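Local coordinates for CG5036 (Drosophila melanogaster, PDB 4IGU), which probably binds G-protein alpha subunits through its RGS domain, accelerating their GTP hydrolysis and slowing GDP release, at residues K24-L29 and Q118-M123; R97-R102 and F112-I117. All coordinates share one frame; numbering follows the deposited sequence.

Contact 1: residues K24-L29 and Q118-M123; sequences KSFDKL and QIYTLM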
ATOM      1  N   LYS A  24     -14.908   7.888   3.775  1.00 23.54           N
ATOM      2  CA  LYS A  24     -15.247   7.875   5.203  1.00 23.46           C
ATOM      3  C   LYS A  24     -14.041   7.524   6.075  1.00 24.21           C
ATOM      4  O   LYS A  24     -13.881   8.051   7.180  1.00 24.80           O
ATOM      5  CB  LYS A  24     -16.379   6.879   5.478  1.00 28.65           C
ATOM      6  CG  LYS A  24     -17.662   7.130   4.684  1.00 30.62           C
ATOM      7  CD  LYS A  24     -18.685   6.014   4.911  1.00 36.00           C
ATOM      8  CE  LYS A  24     -19.996   6.323   4.204  1.00 36.94           C
ATOM      9  NZ  LYS A  24     -20.499   7.677   4.575  1.00 42.92           N
ATOM     10  N   SER A  25     -13.207   6.610   5.588  1.00 20.38           N
ATOM     11  CA  SER A  25     -11.981   6.259   6.297  1.00 20.73           C
ATOM     12  C   SER A  25     -11.006   5.560   5.357  1.00 16.82           C
ATOM     13  O   SER A  25     -11.425   4.903   4.412  1.00 14.23           O
ATOM     14  CB  SER A  25     -12.280   5.352   7.489  1.00 17.17           C
ATOM     15  OG  SER A  25     -12.646   4.051   7.059  1.00 22.97           O
ATOM     16  N   PHE A  26      -9.712   5.715   5.636  1.00 17.06           N
ATOM     17  CA  PHE A  26      -8.647   5.058   4.891  1.00 18.40           C
ATOM     18  C   PHE A  26      -8.831   3.543   4.951  1.00 16.54           C
ATOM     19  O   PHE A  26      -8.608   2.836   3.965  1.00 16.28           O
ATOM     20  CB  PHE A  26      -7.295   5.481   5.481  1.00 19.57           C
ATOM     21  CG  PHE A  26      -6.105   5.023   4.683  1.00 19.81           C
ATOM     22  CD1 PHE A  26      -6.057   5.203   3.306  1.00 20.96           C
ATOM     23  CD2 PHE A  26      -5.019   4.428   5.319  1.00 14.85           C
ATOM     24  CE1 PHE A  26      -4.951   4.785   2.577  1.00 20.75           C
ATOM     25  CE2 PHE A  26      -3.915   4.001   4.603  1.00 18.69           C
ATOM     26  CZ  PHE A  26      -3.873   4.182   3.228  1.00 18.88           C
ATOM     27  N   ASP A  27      -9.266   3.056   6.111  1.00 17.55           N
ATOM     28  CA  ASP A  27      -9.510   1.636   6.316  1.00 14.96           C
ATOM     29  C   ASP A  27     -10.460   1.086   5.253  1.00 15.90           C
ATOM     30  O   ASP A  27     -10.205   0.035   4.658  1.00 19.42           O
ATOM     31  CB  ASP A  27     -10.100   1.411   7.712  1.00 18.56           C
ATOM     32  CG  ASP A  27     -10.147  -0.050   8.097  1.00 16.04           C
ATOM     33  OD1 ASP A  27      -9.067  -0.640   8.297  1.00 20.75           O
ATOM     34  OD2 ASP A  27     -11.259  -0.600   8.217  1.00 21.88           O
ATOM     35  N   LYS A  28     -11.550   1.816   5.021  1.00 14.84           N
ATOM     36  CA  LYS A  28     -12.551   1.455   4.020  1.00 20.99           C
ATOM     37  C   LYS A  28     -11.916   1.355   2.648  1.00 16.14           C
ATOM     38  O   LYS A  28     -12.176   0.410   1.894  1.00 21.18           O
ATOM     39  CB  LYS A  28     -13.639   2.523   3.963  1.00 24.29           C
ATOM     40  CG  LYS A  28     -14.646   2.455   5.084  1.00 30.17           C
ATOM     41  CD  LYS A  28     -15.591   1.293   4.884  1.00 25.65           C
ATOM     42  CE  LYS A  28     -16.662   1.278   5.962  1.00 34.61           C
ATOM     43  NZ  LYS A  28     -16.062   1.280   7.323  1.00 28.77           N
ATOM     44  N   LEU A  29     -11.088   2.346   2.333  1.00 15.61           N
ATOM     45  CA  LEU A  29     -10.380   2.380   1.059  1.00 20.36           C
ATOM     46  C   LEU A  29      -9.486   1.148   0.958  1.00 21.31           C
ATOM     47  O   LEU A  29      -9.578   0.379   0.001  1.00 20.53           O
ATOM     48  CB  LEU A  29      -9.569   3.680   0.934  1.00 17.13           C
ATOM     49  CG  LEU A  29      -8.712   3.894  -0.314  1.00 21.18           C
ATOM     50  CD1 LEU A  29      -9.575   3.789  -1.542  1.00 25.16           C
ATOM     51  CD2 LEU A  29      -8.030   5.243  -0.285  1.00 20.45           C
ATOM     52  N   GLN A 118       4.968   2.033   9.155  1.00 13.21           N
ATOM     53  CA  GLN A 118       5.466   3.357   8.799  1.00 15.25           C
ATOM     54  C   GLN A 118       4.948   3.775   7.417  1.00 12.66           C
ATOM     55  O   GLN A 118       4.516   4.918   7.206  1.00 13.17           O
ATOM     56  CB  GLN A 118       6.995   3.321   8.827  1.00 19.03           C
ATOM     57  CG  GLN A 118       7.690   4.661   8.731  1.00 30.77           C
ATOM     58  CD  GLN A 118       9.054   4.651   9.416  1.00 35.56           C
ATOM     59  OE1 GLN A 118      10.102   4.563   8.764  1.00 30.72           O
ATOM     60  NE2 GLN A 118       9.043   4.750  10.742  1.00 36.35           N
ATOM     61  N   ILE A 119       4.955   2.841   6.476  1.00 14.30           N
ATOM     62  CA  ILE A 119       4.457   3.136   5.134  1.00 12.37           C
ATOM     63  C   ILE A 119       2.918   3.267   5.087  1.00 12.33           C
ATOM     64  O   ILE A 119       2.387   4.125   4.375  1.00 12.04           O
ATOM     65  CB  ILE A 119       4.967   2.109   4.096  1.00 13.29           C
ATOM     66  CG1 ILE A 119       6.501   2.112   4.051  1.00 16.09           C
ATOM     67  CG2 ILE A 119       4.386   2.404   2.711  1.00 14.26           C
ATOM     68  CD1 ILE A 119       7.096   3.471   3.770  1.00 14.42           C
ATOM     69  N   TYR A 120       2.199   2.438   5.841  1.00 14.48           N
ATOM     70  CA  TYR A 120       0.743   2.612   5.945  1.00 13.77           C
ATOM     71  C   TYR A 120       0.378   3.980   6.537  1.00 14.86           C
ATOM     72  O   TYR A 120      -0.560   4.632   6.079  1.00 14.66           O
ATOM     73  CB  TYR A 120       0.119   1.489   6.783  1.00 11.93           C
ATOM     74  CG  TYR A 120      -1.401   1.525   6.878  1.00 16.30           C
ATOM     75  CD1 TYR A 120      -2.045   2.281   7.859  1.00 17.29           C
ATOM     76  CD2 TYR A 120      -2.188   0.777   6.011  1.00 17.03           C
ATOM     77  CE1 TYR A 120      -3.436   2.302   7.957  1.00 16.57           C
ATOM     78  CE2 TYR A 120      -3.578   0.788   6.102  1.00 16.40           C
ATOM     79  CZ  TYR A 120      -4.195   1.560   7.071  1.00 15.35           C
ATOM     80  OH  TYR A 120      -5.578   1.567   7.158  1.00 18.02           O
ATOM     81  N   THR A 121       1.121   4.407   7.559  1.00 13.68           N
ATOM     82  CA  THR A 121       0.878   5.687   8.217  1.00 14.57           C
ATOM     83  C   THR A 121       1.168   6.832   7.247  1.00 17.88           C
ATOM     84  O   THR A 121       0.469   7.853   7.228  1.00 18.74           O
ATOM     85  CB  THR A 121       1.751   5.832   9.484  1.00 19.26           C
ATOM     86  OG1 THR A 121       1.434   4.779  10.408  1.00 16.51           O
ATOM     87  CG2 THR A 121       1.531   7.189  10.158  1.00 20.41           C
ATOM     88  N   LEU A 122       2.197   6.640   6.429  1.00 17.28           N
ATOM     89  CA  LEU A 122       2.570   7.598   5.399  1.00 14.67           C
ATOM     90  C   LEU A 122       1.441   7.794   4.382  1.00 18.50           C
ATOM     91  O   LEU A 122       1.032   8.923   4.109  1.00 20.02           O
ATOM     92  CB  LEU A 122       3.842   7.099   4.706  1.00 20.14           C
ATOM     93  CG  LEU A 122       4.441   7.869   3.537  1.00 20.99           C
ATOM     94  CD1 LEU A 122       4.521   9.317   3.899  1.00 25.41           C
ATOM     95  CD2 LEU A 122       5.821   7.334   3.217  1.00 22.46           C
ATOM     96  N   MET A 123       0.950   6.699   3.807  1.00 15.87           N
ATOM     97  CA  MET A 123      -0.161   6.775   2.860  1.00 17.83           C
ATOM     98  C   MET A 123      -1.398   7.380   3.524  1.00 21.65           C
ATOM     99  O   MET A 123      -2.139   8.154   2.917  1.00 20.56           O
ATOM    100  CB  MET A 123      -0.507   5.385   2.323  1.00 16.38           C
ATOM    101  CG  MET A 123       0.516   4.825   1.326  1.00 15.76           C
ATOM    102  SD  MET A 123       0.023   3.194   0.723  1.00 14.27           S
ATOM    103  CE  MET A 123      -0.030   2.240   2.249  1.00 16.29           C
TER
HETATM  104  O   HOH W   1      -6.749  -0.823   6.818  1.00 20.56           O
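Phe26 sets CE2 over one face of the Tyr120 ring, 3.4 Å above its plane and displaced toward the rim, while its CD2 lies nearest the tyrosine hydroxyl. The pair joins the short helix 26-30 to the long helix 113-132 within the all-helical RGS domain. The two planes are inclined at 53°, an oblique pairing, and the side chains run past each other in opposite directions. With CG anti to the backbone N (chi1 -176°), Tyr120 carries its hydroxyl end to Phe26. The far end of the phenylalanine, CZ, rests 3.7 Å from Met123 CB, nearly one helical turn further along, and the two side chains cross at nearly a right angle. Phe26 is buried against helix 113-132, where its ring also stacks with that of His124 and meets Tyr128, while Trp55 of helix 50-61 meets Tyr120. The start of the short helix is fixed by an N-cap: Lys28 N donates to Ser25 OG over 3.2 Å. Asp27 marks the more polar border of the contact, where its OD2 is engaged by Lys31 in a salt bridge. Its other oxygen joins the helices through a single water, which donates to Asp27 OD1 at 2.8 Å and lies 2.7 Å from Tyr120 OH.

Contact 2: residues R97-R102 and F112-I117; sequences REIVNR and FDEAQI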
ATOM      1  N   ARG A  97      15.131   0.751   9.383  1.00 13.53           N
ATOM      2  CA  ARG A  97      15.984   0.018   8.440  1.00 14.34           C
ATOM      3  C   ARG A  97      16.876  -1.004   9.142  1.00 18.13           C
ATOM      4  O   ARG A  97      17.067  -2.123   8.652  1.00 15.37           O
ATOM      5  CB  ARG A  97      16.855   0.977   7.621  1.00 16.60           C
ATOM      6  CG  ARG A  97      16.115   1.664   6.493  1.00 20.93           C
ATOM      7  CD  ARG A  97      17.065   2.472   5.606  1.00 25.60           C
ATOM      8  NE  ARG A  97      16.524   2.581   4.256  1.00 37.53           N
ATOM      9  CZ  ARG A  97      16.826   1.759   3.251  1.00 27.52           C
ATOM     10  NH1 ARG A  97      17.694   0.760   3.413  1.00 22.51           N
ATOM     11  NH2 ARG A  97      16.260   1.947   2.067  1.00 40.73           N
ATOM     12  N   GLU A  98      17.413  -0.613  10.294  1.00 18.65           N
ATOM     13  CA  GLU A  98      18.299  -1.476  11.063  1.00 14.56           C
ATOM     14  C   GLU A  98      17.554  -2.673  11.629  1.00 18.52           C
ATOM     15  O   GLU A  98      18.102  -3.777  11.679  1.00 19.07           O
ATOM     16  CB  GLU A  98      18.964  -0.688  12.196  1.00 21.26           C
ATOM     17  CG  GLU A  98      20.019   0.289  11.721  1.00 24.07           C
ATOM     18  CD  GLU A  98      21.109  -0.400  10.897  1.00 36.18           C
ATOM     19  OE1 GLU A  98      21.479  -1.550  11.233  1.00 34.37           O
ATOM     20  OE2 GLU A  98      21.589   0.208   9.914  1.00 44.69           O
ATOM     21  N   ILE A  99      16.309  -2.453  12.057  1.00 13.90           N
ATOM     22  CA  ILE A  99      15.472  -3.540  12.556  1.00 14.17           C
ATOM     23  C   ILE A  99      15.183  -4.558  11.458  1.00 12.02           C
ATOM     24  O   ILE A  99      15.334  -5.762  11.675  1.00 12.19           O
ATOM     25  CB  ILE A  99      14.135  -3.027  13.149  1.00 13.40           C
ATOM     26  CG1 ILE A  99      14.391  -2.229  14.428  1.00 17.77           C
ATOM     27  CG2 ILE A  99      13.209  -4.199  13.453  1.00 17.48           C
ATOM     28  CD1 ILE A  99      13.156  -1.527  15.002  1.00 25.55           C
ATOM     29  N   VAL A 100      14.765  -4.073  10.287  1.00  8.19           N
ATOM     30  CA  VAL A 100      14.492  -4.938   9.139  1.00 12.85           C
ATOM     31  C   VAL A 100      15.746  -5.723   8.709  1.00 10.28           C
ATOM     32  O   VAL A 100      15.673  -6.937   8.473  1.00 10.90           O
ATOM     33  CB  VAL A 100      13.910  -4.131   7.957  1.00 10.60           C
ATOM     34  CG1 VAL A 100      13.797  -4.994   6.703  1.00 11.68           C
ATOM     35  CG2 VAL A 100      12.549  -3.569   8.340  1.00 12.11           C
ATOM     36  N   ASN A 101      16.892  -5.048   8.634  1.00 14.80           N
ATOM     37  CA  ASN A 101      18.155  -5.722   8.302  1.00 11.14           C
ATOM     38  C   ASN A 101      18.432  -6.881   9.233  1.00 12.10           C
ATOM     39  O   ASN A 101      18.785  -7.982   8.800  1.00 13.91           O
ATOM     40  CB  ASN A 101      19.345  -4.751   8.360  1.00 16.59           C
ATOM     41  CG  ASN A 101      19.337  -3.752   7.232  1.00 16.45           C
ATOM     42  OD1 ASN A 101      18.514  -3.836   6.323  1.00 14.53           O
ATOM     43  ND2 ASN A 101      20.265  -2.794   7.275  1.00 16.23           N
ATOM     44  N   ARG A 102      18.287  -6.638  10.530  1.00 12.61           N
ATOM     45  CA  ARG A 102      18.534  -7.704  11.485  1.00 10.61           C
ATOM     46  C   ARG A 102      17.502  -8.816  11.314  1.00 14.07           C
ATOM     47  O   ARG A 102      17.848  -9.993  11.432  1.00 12.73           O
ATOM     48  CB  ARG A 102      18.564  -7.162  12.931  1.00 15.65           C
ATOM     49  CG  ARG A 102      19.729  -6.176  13.181  1.00 29.07           C
ATOM     50  CD  ARG A 102      19.924  -5.815  14.666  1.00 31.08           C
ATOM     51  NE  ARG A 102      18.945  -4.839  15.159  1.00 42.40           N
ATOM     52  CZ  ARG A 102      19.131  -3.518  15.165  1.00 41.37           C
ATOM     53  NH1 ARG A 102      18.186  -2.707  15.639  1.00 27.42           N
ATOM     54  NH2 ARG A 102      20.263  -3.003  14.695  1.00 46.24           N
ATOM     55  N   PHE A 112       8.935  -7.402   8.265  1.00  8.83           N
ATOM     56  CA  PHE A 112       8.753  -6.011   7.831  1.00 10.33           C
ATOM     57  C   PHE A 112       7.712  -5.208   8.608  1.00 10.25           C
ATOM     58  O   PHE A 112       7.379  -4.084   8.203  1.00 10.22           O
ATOM     59  CB  PHE A 112       8.384  -5.974   6.344  1.00  7.78           C
ATOM     60  CG  PHE A 112       9.380  -6.670   5.460  1.00 10.71           C
ATOM     61  CD1 PHE A 112      10.541  -6.025   5.074  1.00 10.03           C
ATOM     62  CD2 PHE A 112       9.166  -7.972   5.034  1.00 13.65           C
ATOM     63  CE1 PHE A 112      11.473  -6.663   4.257  1.00 10.61           C
ATOM     64  CE2 PHE A 112      10.099  -8.620   4.218  1.00 10.87           C
ATOM     65  CZ  PHE A 112      11.244  -7.967   3.837  1.00  9.08           C
ATOM     66  N   ASP A 113       7.186  -5.756   9.699  1.00  7.75           N
ATOM     67  CA  ASP A 113       6.113  -5.061  10.416  1.00 13.94           C
ATOM     68  C   ASP A 113       6.363  -3.571  10.682  1.00 13.60           C
ATOM     69  O   ASP A 113       5.505  -2.740  10.390  1.00 12.30           O
ATOM     70  CB  ASP A 113       5.744  -5.796  11.702  1.00 13.88           C
ATOM     71  CG  ASP A 113       4.883  -6.997  11.432  1.00 15.63           C
ATOM     72  OD1 ASP A 113       4.759  -7.342  10.241  1.00 14.93           O
ATOM     73  OD2 ASP A 113       4.341  -7.591  12.392  1.00 18.44           O
ATOM     74  N   GLU A 114       7.534  -3.231  11.210  1.00  9.86           N
ATOM     75  CA  GLU A 114       7.846  -1.836  11.512  1.00 15.91           C
ATOM     76  C   GLU A 114       7.830  -0.956  10.264  1.00 12.87           C
ATOM     77  O   GLU A 114       7.351   0.181  10.304  1.00 10.91           O
ATOM     78  CB  GLU A 114       9.206  -1.732  12.222  1.00 18.87           C
ATOM     79  CG  GLU A 114       9.243  -2.425  13.568  1.00 17.76           C
ATOM     80  CD  GLU A 114       9.371  -1.456  14.736  1.00 32.79           C
ATOM     81  OE1 GLU A 114       9.989  -1.848  15.752  1.00 35.69           O
ATOM     82  OE2 GLU A 114       8.853  -0.317  14.644  1.00 34.28           O
ATOM     83  N   ALA A 115       8.349  -1.471   9.152  1.00 11.57           N
ATOM     84  CA  ALA A 115       8.368  -0.686   7.926  1.00 13.86           C
ATOM     85  C   ALA A 115       6.965  -0.612   7.342  1.00 12.95           C
ATOM     86  O   ALA A 115       6.538   0.445   6.858  1.00 13.97           O
ATOM     87  CB  ALA A 115       9.363  -1.267   6.904  1.00 10.18           C
ATOM     88  N   GLN A 116       6.239  -1.725   7.378  1.00 10.42           N
ATOM     89  CA  GLN A 116       4.894  -1.742   6.795  1.00 10.26           C
ATOM     90  C   GLN A 116       3.993  -0.716   7.485  1.00 14.38           C
ATOM     91  O   GLN A 116       3.257   0.020   6.822  1.00 12.26           O
ATOM     92  CB  GLN A 116       4.278  -3.145   6.865  1.00 15.27           C
ATOM     93  CG  GLN A 116       2.876  -3.233   6.243  1.00 11.39           C
ATOM     94  CD  GLN A 116       2.216  -4.590   6.446  1.00 17.35           C
ATOM     95  OE1 GLN A 116       2.558  -5.328   7.374  1.00 16.94           O
ATOM     96  NE2 GLN A 116       1.258  -4.917   5.588  1.00 13.64           N
ATOM     97  N   ILE A 117       4.085  -0.636   8.812  1.00 12.51           N
ATOM     98  CA  ILE A 117       3.294   0.335   9.575  1.00 17.07           C
ATOM     99  C   ILE A 117       3.672   1.772   9.223  1.00 12.89           C
ATOM    100  O   ILE A 117       2.807   2.636   9.033  1.00 14.70           O
ATOM    101  CB  ILE A 117       3.476   0.136  11.087  1.00 14.63           C
ATOM    102  CG1 ILE A 117       2.971  -1.238  11.513  1.00 21.79           C
ATOM    103  CG2 ILE A 117       2.750   1.223  11.865  1.00 25.10           C
ATOM    104  CD1 ILE A 117       3.374  -1.608  12.940  1.00 22.98           C
TER
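Val100 faces the start of helix 113-132 with both of its methyl groups, each meeting a different partner. CG1, anti to the backbone N (chi1 173°), lies 3.8 Å from Phe112 CE1 and equally near CD1 of that ring, which it approaches obliquely. CG2 points instead to the small Ala115, at a looser 4.2 Å from its CB. This is helix-to-helix packing in the RGS fold, where helix 94-103 and the first turn of helix 113-132 are brought together after a short connection, and the CA atoms of Val100 and Phe112 are 6.0 Å apart. Phe112 occupies the N-cap position, and its CB is directed away from helix 94-103, yet the ring swings back far enough to cross the valine at about a right angle. Beyond Val100, the ring is received by Cys58 and Leu61 of helix 50-61 and by Ala74 and Ile77 of helix 67-81, so Val100 is one of several apolar side chains, from three helices, packed round the ring.

The other side of the contact is more exposed and less uniform. There Ile99 extends its terminal methyl across the end of Glu114, with Ile99 CD1 3.3 Å from Glu114 OE1. A bend at chi2 (-112°) turns the glutamate's carboxylate beside the isoleucine, while its second oxygen, OE2, forms a salt bridge with Arg95, one turn earlier on the helix that carries Ile99. No hydrogen bond passes between 97-102 and 112-117. Their direct union rests on apolar packing at Val100 and on a methyl-to-carboxylate contact at Ile99, and the carboxylate that borders it finds a charge partner in Arg95, at the outer margin of the packed core.

In the fold
Contacts 1 and 2 are centred 18 Å apart and share helix 113-132, whose first turn serves contact 2 and whose next residues, directly continuous in sequence, serve contact 1. Along the chain the order is 24-29, 97-102, 112-117 and 118-123, so contact 2 is nested inside the loop closed by contact 1. Contact 2 is a local return between neighbouring helices; contact 1 spans 88 intervening residues and brings an early part of the RGS domain back to a late one. Together they illustrate how a single long helix can tie sequence-distant and sequence-near elements into one helical domain, the unit through which RGS proteins engage G-protein alpha subunits.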